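Local atomic coordinates of tonb-dependent siderophore receptor (Acinetobacter baumannii, PDB entry 5FP1), a protein that probably carries out the first step of iron uptake at the outer membrane by binding iron-chelating siderophores, possibly including ferric enterobactin. Residues A[292-297]-A[326-331]; A[315-320]-A[389-394]; A[625-630]-A[643-648]. All coordinates share one frame; numbering follows the deposited sequence.

Contact 1 (A[292-297]-A[326-331]); sequences YAKSKN and DSETFT. With C8E ((hydroxyethyloxy)tri(ethyloxy)octane), chain J.
Ala-293 and Ser-295 pair with Thr-329 and Ser-327 across an antiparallel ladder whose segment axes approach to 4.7 Å at 166°, each pair closed by two N-H...O bonds. On the face bearing the even-numbered residues, Lys-294 lies between two acids. With CG anti to the backbone N (chi1 171°) and the chain bent at chi2 and chi4, it brings NZ 2.7 Å from Glu-328 OE2, on the anti lone pair, and 2.9 Å from Asp-326 OD1, on the syn lone pair. Lys-296 runs alongside Asp-326, but its NZ stays 4.0 Å from OD2, a long salt bridge that completes the network. This is a hairpin of the TonB-dependent receptor barrel, and a bound C8E detergent on this face is consistent with its facing the membrane. Detergent C11 meets Tyr-292 CB at 3.4 Å, while C6 lies in the plane of the tyrosine ring at its edge. Phe-330 CD1 sits over a face of that ring, offset toward the rim, with the planes inclined at 46°. On the inner face, a water lies 2.7 Å from Thr-329 OG1 and also bonds Ser-327 OG, which meets Gln-358; Ser-295 OG reaches Asn-269 and Thr-105 of the plug.

Contact 2 (A[315-320]-A[389-394]); sequences LVWHRL and NWCTSL. With PO4 (phosphate ion), chain B.
His-318 and Trp-390 are joined by a nearly straight backbone bond: His-318 N meets Trp-390 O at 2.9 Å, with an N-H...O angle of 176°. The imidazole then turns along 389-394. Its CD2 points to Asn-389 O, which lies in the ring plane at the edge, and CE1 touches Thr-392 CG2 at 3.6 Å. A water joins His-318 NE2 to Asn-389 O, donating to the latter at 2.6 Å. On the other side of the strand, Trp-317 has CG anti to the backbone N (chi1 177°). Its CD1 comes 3.3 Å from Trp-390 O and 3.9 Å from Cys-391 SG, the sulfur lying at the indole edge. The two indoles run side by side, with Trp-317 NE1 3.7 Å from Trp-390 CE3 and the rings meeting obliquely at 36°.

A short antiparallel ladder underlies these contacts. Val-316 and Thr-392 exchange both backbone bonds, whereas His-318 is the centre of an inverse gamma turn within 315-320. In the barrel of a TonB-dependent receptor, strand 391-393 belongs to a long excursion between strands 346-368 and 405-428, and here it folds back onto the start of strand 315-341. Val-316 CG2 and Leu-394 CD1 add an apolar contact, their side chains crossing at about a right angle.

Farther out, the disulfide from Cys-391 to Cys-383 closes a small loop within the excursion. Trp-317 NE1 is bonded to Phe-379 O and Trp-390 NE1 to Asp-404, bonds that limit rotation of the two indoles; Trp-259 meets Trp-390 edge-to-face. At the periphery, Arg-319 NE bonds Leu-320 O, and NH1 pairs with Asp-306 while making a weak bond to a phosphate probably derived from the crystallisation liquor.

Contact 3 (A[625-630]-A[643-648]); sequences AATLWT and GAVYSD
Ala-626 and Tyr-646 form one of two hydrogen-bonded pairs in an antiparallel beta hairpin of the TonB-dependent receptor barrel; Leu-628 and Ala-644 form the other. All eight backbone donors and acceptors of these four residues are used across the contact. Tyr-646 N reaches Ala-626 O at 2.8 Å, nearly in line with the carbonyl, whereas Ala-626 N approaches Tyr-646 O at 3.0 Å from a direction tilted 29° from the carbonyl plane. Leu-628 N and Ala-644 O are likewise 2.8 Å apart, and Ala-644 N returns a bond to Leu-628 O. The intervening residues of strand 624-635 turn their backbone groups the other way: Ala-625, Thr-627 and Trp-629 bond to Thr-589, Gly-587 and Ser-585 on the next barrel strand.

Some carbonyls also receive CA-H...O contacts, the shortest from Gly-643 CA to Leu-628 O at 3.0 Å. The six-membered-ring atoms CE3 and CZ3 of Trp-629 lie against the main chain of Gly-643, which has no side chain, CE3 being 3.6 Å from Gly-643 CA.

Trp-629 and Thr-627 share a face with Val-645 and look into the barrel, where their polar ends find the plug: Trp-629 NE1 bonds Asp-54 and Thr-627 OG1 bonds Thr-66 O. The side chains of Thr-627 and Val-645 lie side by side, pointing the same way, with Thr-627 CG2 4.2 Å from Val-645 CG2. On the opposite face, Ala-626 N lies at the edge of the Tyr-646 ring, 3.7 Å from CD2, and a bound C8E molecule touches both residues. Where strand 638-651 passes the contact's end, Ser-647 OG donates to Asp-648 O at 2.9 Å, in the carbonyl plane and on a lone pair.

Overall arrangement
Two pieces of the barrel wall and one excursion packed on it show how a common antiparallel pattern serves different surroundings. Contacts 1 and 2 share strand 315-341, yet their centres are about 35 Å apart and their nearest atoms about 13 Å apart: contact 1 lies in the barrel wall, contact 2 at the strand's beginning, where an excursion folds back. Contact 3 is on the other side of the chain's centre from contact 1, with centres about 36 Å apart and nearest atoms about 26 Å apart. Both wall contacts turn one face to detergent and the other to the plug. Contacts 2 and 3 have centres about 35 Å apart and nearest atoms about 23 Å apart.

Contact 1 (A[292-297]-A[326-331])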
loop_
_atom_site.group_PDB
_atom_site.type_symbol
_atom_site.label_atom_id
_atom_site.label_comp_id
_atom_site.label_asym_id
_atom_site.label_seq_id
_atom_site.Cartn_x
_atom_site.Cartn_y
_atom_site.Cartn_z
ATOM N N TYR A 292 -7.948 12.378 -13.678
ATOM C CA TYR A 292 -6.918 12.287 -14.678
ATOM C C TYR A 292 -5.611 12.114 -13.895
ATOM O O TYR A 292 -5.315 12.908 -13.009
ATOM C CB TYR A 292 -6.870 13.593 -15.493
ATOM C CG TYR A 292 -8.180 13.965 -16.211
ATOM C CD1 TYR A 292 -9.226 14.618 -15.536
ATOM C CD2 TYR A 292 -8.360 13.675 -17.565
ATOM C CE1 TYR A 292 -10.403 14.945 -16.182
ATOM C CE2 TYR A 292 -9.538 13.999 -18.219
ATOM C CZ TYR A 292 -10.546 14.636 -17.520
ATOM O OH TYR A 292 -11.703 14.956 -18.170
ATOM N N ALA A 293 -4.841 11.073 -14.183
ATOM C CA ALA A 293 -3.606 10.848 -13.428
ATOM C C ALA A 293 -2.433 10.652 -14.359
ATOM O O ALA A 293 -2.543 9.985 -15.380
ATOM C CB ALA A 293 -3.733 9.652 -12.494
ATOM N N LYS A 294 -1.300 11.227 -13.991
ATOM C CA LYS A 294 -0.068 11.017 -14.737
ATOM C C LYS A 294 0.960 10.543 -13.717
ATOM O O LYS A 294 1.086 11.128 -12.637
ATOM C CB LYS A 294 0.391 12.314 -15.409
ATOM C CG LYS A 294 1.785 12.204 -16.017
ATOM C CD LYS A 294 1.806 12.617 -17.465
ATOM C CE LYS A 294 3.162 12.402 -18.101
ATOM N NZ LYS A 294 2.959 11.744 -19.414
ATOM N N SER A 295 1.656 9.458 -14.023
ATOM C CA SER A 295 2.568 8.869 -13.053
ATOM C C SER A 295 3.840 8.408 -13.756
ATOM O O SER A 295 3.780 7.596 -14.693
ATOM C CB SER A 295 1.891 7.679 -12.348
ATOM O OG SER A 295 2.720 7.161 -11.309
ATOM N N LYS A 296 4.976 8.938 -13.305
ATOM C CA LYS A 296 6.284 8.574 -13.840
ATOM C C LYS A 296 7.174 7.979 -12.774
ATOM O O LYS A 296 7.124 8.379 -11.621
ATOM C CB LYS A 296 6.968 9.810 -14.448
ATOM C CG LYS A 296 6.108 10.453 -15.523
ATOM C CD LYS A 296 6.723 11.714 -16.130
ATOM C CE LYS A 296 7.960 11.374 -16.929
ATOM N NZ LYS A 296 8.186 12.361 -18.025
ATOM N N ASN A 297 8.000 7.020 -13.177
ATOM C CA ASN A 297 8.934 6.373 -12.292
ATOM C C ASN A 297 10.181 6.084 -13.101
ATOM O O ASN A 297 10.104 5.554 -14.223
ATOM C CB ASN A 297 8.281 5.079 -11.749
ATOM C CG ASN A 297 8.991 4.476 -10.548
ATOM O OD1 ASN A 297 9.833 5.101 -9.863
ATOM N ND2 ASN A 297 8.607 3.223 -10.248
ATOM N N ASP A 326 6.007 5.521 -17.720
ATOM C CA ASP A 326 5.226 6.750 -17.903
ATOM C C ASP A 326 3.800 6.340 -18.181
ATOM O O ASP A 326 3.504 5.714 -19.202
ATOM C CB ASP A 326 5.789 7.570 -19.057
ATOM C CG ASP A 326 5.103 8.934 -19.210
ATOM O OD1 ASP A 326 3.966 9.111 -18.771
ATOM O OD2 ASP A 326 5.707 9.824 -19.812
ATOM N N SER A 327 2.931 6.638 -17.235
ATOM C CA SER A 327 1.556 6.203 -17.297
ATOM C C SER A 327 0.574 7.375 -17.243
ATOM O O SER A 327 0.764 8.313 -16.477
ATOM C CB SER A 327 1.273 5.254 -16.140
ATOM O OG SER A 327 -0.112 4.931 -16.078
ATOM N N GLU A 328 -0.508 7.268 -18.004
ATOM C CA GLU A 328 -1.636 8.199 -17.919
ATOM C C GLU A 328 -2.927 7.428 -17.770
ATOM O O GLU A 328 -3.151 6.431 -18.476
ATOM C CB GLU A 328 -1.711 9.088 -19.188
ATOM C CG GLU A 328 -0.453 9.915 -19.331
ATOM C CD GLU A 328 -0.504 10.955 -20.462
ATOM O OE1 GLU A 328 -1.512 11.036 -21.201
ATOM O OE2 GLU A 328 0.495 11.684 -20.601
ATOM N N THR A 329 -3.771 7.887 -16.862
ATOM C CA THR A 329 -5.034 7.188 -16.600
ATOM C C THR A 329 -6.185 8.187 -16.550
ATOM O O THR A 329 -6.052 9.260 -15.977
ATOM C CB THR A 329 -4.995 6.448 -15.236
ATOM O OG1 THR A 329 -3.813 5.628 -15.156
ATOM C CG2 THR A 329 -6.233 5.601 -15.069
ATOM N N PHE A 330 -7.306 7.826 -17.150
ATOM C CA PHE A 330 -8.552 8.572 -16.981
ATOM C C PHE A 330 -9.590 7.644 -16.389
ATOM O O PHE A 330 -9.771 6.519 -16.874
ATOM C CB PHE A 330 -9.095 9.079 -18.326
ATOM C CG PHE A 330 -10.492 9.677 -18.217
ATOM C CD1 PHE A 330 -10.698 10.873 -17.562
ATOM C CD2 PHE A 330 -11.581 9.009 -18.731
ATOM C CE1 PHE A 330 -11.975 11.412 -17.432
ATOM C CE2 PHE A 330 -12.857 9.535 -18.603
ATOM C CZ PHE A 330 -13.051 10.723 -17.931
ATOM N N THR A 331 -10.278 8.124 -15.359
ATOM C CA THR A 331 -11.366 7.367 -14.745
ATOM C C THR A 331 -12.582 8.276 -14.593
ATOM O O THR A 331 -12.446 9.439 -14.210
ATOM C CB THR A 331 -10.933 6.838 -13.356
ATOM O OG1 THR A 331 -9.722 6.080 -13.488
ATOM C CG2 THR A 331 -12.017 5.943 -12.742
HETATM C C1 C8E J . -5.101 7.149 -22.240
HETATM C C2 C8E J . -5.750 7.600 -20.951
HETATM C C3 C8E J . -5.493 9.084 -20.687
HETATM C C4 C8E J . -6.599 9.955 -21.275
HETATM C C5 C8E J . -6.323 11.444 -21.099
HETATM C C6 C8E J . -6.115 11.787 -19.633
HETATM C C7 C8E J . -4.651 11.642 -19.213
HETATM C C8 C8E J . -4.356 12.468 -17.969
HETATM O O9 C8E J . -3.128 13.166 -18.173
HETATM C C10 C8E J . -2.587 13.771 -16.988
HETATM C C11 C8E J . -3.646 14.467 -16.132
HETATM O O12 C8E J . -3.034 15.293 -15.129
HETATM O O HOH W 1 -1.511 6.951 -14.541
#

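Contact 2 (A[315-320]-A[389-394])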
loop_
_atom_site.group_PDB
_atom_site.type_symbol
_atom_site.label_atom_id
_atom_site.label_comp_id
_atom_site.label_asym_id
_atom_site.label_seq_id
_atom_site.Cartn_x
_atom_site.Cartn_y
_atom_site.Cartn_z
ATOM N N LEU A 315 32.237 -10.446 -0.141
ATOM C CA LEU A 315 31.983 -9.440 -1.160
ATOM C C LEU A 315 30.480 -9.400 -1.552
ATOM O O LEU A 315 29.737 -10.355 -1.344
ATOM C CB LEU A 315 32.858 -9.713 -2.390
ATOM C CG LEU A 315 34.390 -9.576 -2.168
ATOM C CD1 LEU A 315 35.132 -10.097 -3.389
ATOM C CD2 LEU A 315 34.753 -8.144 -1.846
ATOM N N VAL A 316 30.057 -8.270 -2.112
ATOM C CA VAL A 316 28.693 -8.073 -2.607
ATOM C C VAL A 316 28.732 -7.425 -3.964
ATOM O O VAL A 316 29.267 -6.312 -4.116
ATOM C CB VAL A 316 27.885 -7.159 -1.649
ATOM C CG1 VAL A 316 26.497 -6.800 -2.225
ATOM C CG2 VAL A 316 27.735 -7.818 -0.317
ATOM N N TRP A 317 28.139 -8.106 -4.942
ATOM C CA TRP A 317 28.008 -7.620 -6.305
ATOM C C TRP A 317 26.809 -6.679 -6.421
ATOM O O TRP A 317 25.728 -7.015 -5.957
ATOM C CB TRP A 317 27.783 -8.788 -7.251
ATOM C CG TRP A 317 27.559 -8.420 -8.684
ATOM C CD1 TRP A 317 28.354 -7.642 -9.462
ATOM C CD2 TRP A 317 26.477 -8.846 -9.527
ATOM N NE1 TRP A 317 27.829 -7.531 -10.725
ATOM C CE2 TRP A 317 26.676 -8.259 -10.793
ATOM C CE3 TRP A 317 25.379 -9.678 -9.342
ATOM C CZ2 TRP A 317 25.817 -8.483 -11.868
ATOM C CZ3 TRP A 317 24.518 -9.896 -10.422
ATOM C CH2 TRP A 317 24.747 -9.298 -11.658
ATOM N N HIS A 318 27.016 -5.505 -7.013
ATOM C CA HIS A 318 25.950 -4.506 -7.150
ATOM C C HIS A 318 25.031 -4.819 -8.353
ATOM O O HIS A 318 25.041 -4.085 -9.331
ATOM C CB HIS A 318 26.500 -3.100 -7.405
ATOM C CG HIS A 318 27.337 -2.521 -6.307
ATOM N ND1 HIS A 318 26.840 -2.217 -5.055
ATOM C CD2 HIS A 318 28.631 -2.106 -6.309
ATOM C CE1 HIS A 318 27.796 -1.655 -4.329
ATOM N NE2 HIS A 318 28.893 -1.582 -5.065
ATOM N N ARG A 319 24.207 -5.871 -8.247
ATOM C CA ARG A 319 23.236 -6.227 -9.276
ATOM C C ARG A 319 22.312 -5.057 -9.538
ATOM O O ARG A 319 21.798 -4.461 -8.610
ATOM C CB ARG A 319 22.411 -7.449 -8.849
ATOM C CG ARG A 319 21.129 -7.667 -9.636
ATOM C CD ARG A 319 21.318 -8.011 -11.119
ATOM N NE ARG A 319 20.036 -7.791 -11.788
ATOM C CZ ARG A 319 19.061 -8.685 -11.944
ATOM N NH1 ARG A 319 19.218 -9.942 -11.592
ATOM N NH2 ARG A 319 17.930 -8.309 -12.503
ATOM N N LEU A 320 22.136 -4.713 -10.811
ATOM C CA LEU A 320 21.308 -3.558 -11.195
ATOM C C LEU A 320 19.872 -3.995 -11.511
ATOM O O LEU A 320 19.666 -4.967 -12.242
ATOM C CB LEU A 320 21.904 -2.840 -12.425
ATOM C CG LEU A 320 21.159 -1.588 -12.918
ATOM C CD1 LEU A 320 22.173 -0.555 -13.440
ATOM C CD2 LEU A 320 20.142 -1.918 -13.981
ATOM N N ASN A 389 34.527 -1.093 -9.915
ATOM C CA ASN A 389 33.764 -0.959 -8.681
ATOM C C ASN A 389 32.415 -1.711 -8.633
ATOM O O ASN A 389 31.545 -1.332 -7.837
ATOM C CB ASN A 389 33.540 0.514 -8.347
ATOM C CG ASN A 389 34.824 1.336 -8.419
ATOM O OD1 ASN A 389 35.818 0.931 -7.868
ATOM N ND2 ASN A 389 34.782 2.504 -9.074
ATOM N N TRP A 390 32.304 -2.790 -9.409
ATOM C CA TRP A 390 31.082 -3.572 -9.513
ATOM C C TRP A 390 30.745 -4.400 -8.287
ATOM O O TRP A 390 29.608 -4.850 -8.174
ATOM C CB TRP A 390 31.048 -4.443 -10.804
ATOM C CG TRP A 390 30.502 -3.657 -11.919
ATOM C CD1 TRP A 390 31.209 -2.851 -12.789
ATOM C CD2 TRP A 390 29.125 -3.443 -12.208
ATOM N NE1 TRP A 390 30.349 -2.198 -13.625
ATOM C CE2 TRP A 390 29.062 -2.529 -13.281
ATOM C CE3 TRP A 390 27.931 -3.952 -11.679
ATOM C CZ2 TRP A 390 27.867 -2.116 -13.827
ATOM C CZ3 TRP A 390 26.733 -3.551 -12.241
ATOM C CH2 TRP A 390 26.705 -2.635 -13.290
ATOM N N CYS A 391 31.729 -4.664 -7.423
ATOM C CA CYS A 391 31.498 -5.308 -6.154
ATOM C C CYS A 391 32.054 -4.457 -5.040
ATOM O O CYS A 391 33.011 -3.704 -5.236
ATOM C CB CYS A 391 32.162 -6.683 -6.080
ATOM S SG CYS A 391 31.636 -7.810 -7.374
ATOM N N THR A 392 31.470 -4.595 -3.864
ATOM C CA THR A 392 31.943 -3.876 -2.689
ATOM C C THR A 392 32.176 -4.860 -1.540
ATOM O O THR A 392 31.900 -6.072 -1.667
ATOM C CB THR A 392 30.960 -2.747 -2.309
ATOM O OG1 THR A 392 31.579 -1.862 -1.380
ATOM C CG2 THR A 392 29.686 -3.294 -1.694
ATOM N N SER A 393 32.676 -4.363 -0.419
ATOM C CA SER A 393 32.946 -5.219 0.722
ATOM C C SER A 393 31.647 -5.581 1.452
ATOM O O SER A 393 30.788 -4.732 1.655
ATOM C CB SER A 393 33.931 -4.533 1.696
ATOM O OG SER A 393 34.354 -5.464 2.671
ATOM N N LEU A 394 31.485 -6.838 1.809
ATOM C CA LEU A 394 30.342 -7.244 2.640
ATOM C C LEU A 394 30.385 -6.478 3.960
ATOM O O LEU A 394 29.386 -5.933 4.435
ATOM C CB LEU A 394 30.378 -8.735 2.922
ATOM C CG LEU A 394 29.256 -9.211 3.838
ATOM C CD1 LEU A 394 27.931 -9.234 3.067
ATOM C CD2 LEU A 394 29.627 -10.574 4.391
HETATM P P PO4 B . 17.278 -12.772 -10.601
HETATM O O1 PO4 B . 18.625 -13.443 -10.433
HETATM O O2 PO4 B . 17.356 -11.418 -9.929
HETATM O O3 PO4 B . 16.174 -13.608 -9.954
HETATM O O4 PO4 B . 16.977 -12.592 -12.079
HETATM O O HOH W 2 31.165 -0.026 -5.653
#

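Contact 3 (A[625-630]-A[643-648])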
loop_
_atom_site.group_PDB
_atom_site.type_symbol
_atom_site.label_atom_id
_atom_site.label_comp_id
_atom_site.label_asym_id
_atom_site.label_seq_id
_atom_site.Cartn_x
_atom_site.Cartn_y
_atom_site.Cartn_z
ATOM N N ALA A 625 0.683 -10.927 14.654
ATOM C CA ALA A 625 1.175 -9.569 14.705
ATOM C C ALA A 625 0.284 -8.700 15.615
ATOM O O ALA A 625 -0.890 -9.012 15.823
ATOM C CB ALA A 625 1.244 -8.993 13.296
ATOM N N ALA A 626 0.833 -7.613 16.145
ATOM C CA ALA A 626 0.062 -6.728 17.023
ATOM C C ALA A 626 0.651 -5.345 17.050
ATOM O O ALA A 626 1.861 -5.183 16.886
ATOM C CB ALA A 626 -0.006 -7.292 18.437
ATOM N N THR A 627 -0.202 -4.333 17.218
ATOM C CA THR A 627 0.273 -2.980 17.345
ATOM C C THR A 627 -0.506 -2.286 18.451
ATOM O O THR A 627 -1.684 -2.604 18.744
ATOM C CB THR A 627 0.142 -2.135 16.064
ATOM O OG1 THR A 627 -1.237 -1.885 15.792
ATOM C CG2 THR A 627 0.798 -2.825 14.816
ATOM N N LEU A 628 0.157 -1.317 19.032
ATOM C CA LEU A 628 -0.435 -0.514 20.121
ATOM C C LEU A 628 0.113 0.892 20.045
ATOM O O LEU A 628 1.336 1.090 19.939
ATOM C CB LEU A 628 -0.124 -1.153 21.463
ATOM C CG LEU A 628 -0.403 -0.290 22.707
ATOM C CD1 LEU A 628 -1.883 -0.146 22.896
ATOM C CD2 LEU A 628 0.216 -0.936 23.938
ATOM N N TRP A 629 -0.798 1.864 20.071
ATOM C CA TRP A 629 -0.452 3.258 20.275
ATOM C C TRP A 629 -1.356 3.795 21.370
ATOM O O TRP A 629 -2.570 3.650 21.285
ATOM C CB TRP A 629 -0.672 4.071 19.017
ATOM C CG TRP A 629 -0.319 5.491 19.211
ATOM C CD1 TRP A 629 -1.170 6.536 19.344
ATOM C CD2 TRP A 629 1.000 6.027 19.338
ATOM N NE1 TRP A 629 -0.471 7.699 19.545
ATOM C CE2 TRP A 629 0.868 7.414 19.544
ATOM C CE3 TRP A 629 2.284 5.466 19.304
ATOM C CZ2 TRP A 629 1.967 8.251 19.720
ATOM C CZ3 TRP A 629 3.380 6.304 19.471
ATOM C CH2 TRP A 629 3.211 7.685 19.682
ATOM N N THR A 630 -0.766 4.396 22.394
ATOM C CA THR A 630 -1.551 4.964 23.463
ATOM C C THR A 630 -0.952 6.276 23.962
ATOM O O THR A 630 0.275 6.439 23.990
ATOM C CB THR A 630 -1.757 3.941 24.596
ATOM O OG1 THR A 630 -2.718 4.464 25.529
ATOM C CG2 THR A 630 -0.462 3.584 25.291
ATOM N N GLY A 643 4.210 3.611 21.770
ATOM C CA GLY A 643 3.776 2.599 20.815
ATOM C C GLY A 643 4.638 1.379 20.841
ATOM O O GLY A 643 5.824 1.429 21.229
ATOM N N ALA A 644 4.042 0.266 20.441
ATOM C CA ALA A 644 4.759 -0.976 20.234
ATOM C C ALA A 644 4.187 -1.620 18.974
ATOM O O ALA A 644 2.973 -1.640 18.794
ATOM C CB ALA A 644 4.583 -1.914 21.416
ATOM N N VAL A 645 5.070 -2.127 18.121
ATOM C CA VAL A 645 4.721 -2.882 16.901
ATOM C C VAL A 645 5.439 -4.230 16.974
ATOM O O VAL A 645 6.666 -4.274 17.113
ATOM C CB VAL A 645 5.182 -2.100 15.636
ATOM C CG1 VAL A 645 5.002 -2.920 14.365
ATOM C CG2 VAL A 645 4.385 -0.809 15.510
ATOM N N TYR A 646 4.674 -5.317 16.892
ATOM C CA TYR A 646 5.186 -6.654 16.926
ATOM C C TYR A 646 4.782 -7.414 15.665
ATOM O O TYR A 646 3.642 -7.360 15.227
ATOM C CB TYR A 646 4.630 -7.415 18.134
ATOM C CG TYR A 646 4.696 -8.906 17.968
ATOM C CD1 TYR A 646 5.905 -9.597 18.076
ATOM C CD2 TYR A 646 3.549 -9.639 17.700
ATOM C CE1 TYR A 646 5.961 -10.973 17.902
ATOM C CE2 TYR A 646 3.594 -11.002 17.550
ATOM C CZ TYR A 646 4.791 -11.668 17.654
ATOM O OH TYR A 646 4.779 -13.029 17.478
ATOM N N SER A 647 5.707 -8.183 15.144
ATOM C CA SER A 647 5.404 -9.166 14.103
ATOM C C SER A 647 6.155 -10.447 14.361
ATOM O O SER A 647 7.318 -10.427 14.779
ATOM C CB SER A 647 5.803 -8.628 12.735
ATOM O OG SER A 647 5.450 -9.562 11.701
ATOM N N ASP A 648 5.512 -11.570 14.099
ATOM C CA ASP A 648 6.232 -12.837 14.045
ATOM C C ASP A 648 7.109 -12.840 12.776
ATOM O O ASP A 648 7.065 -11.902 11.952
ATOM C CB ASP A 648 5.249 -13.971 14.029
ATOM C CG ASP A 648 5.857 -15.310 14.479
ATOM O OD1 ASP A 648 7.058 -15.404 14.823
ATOM O OD2 ASP A 648 5.099 -16.270 14.465
#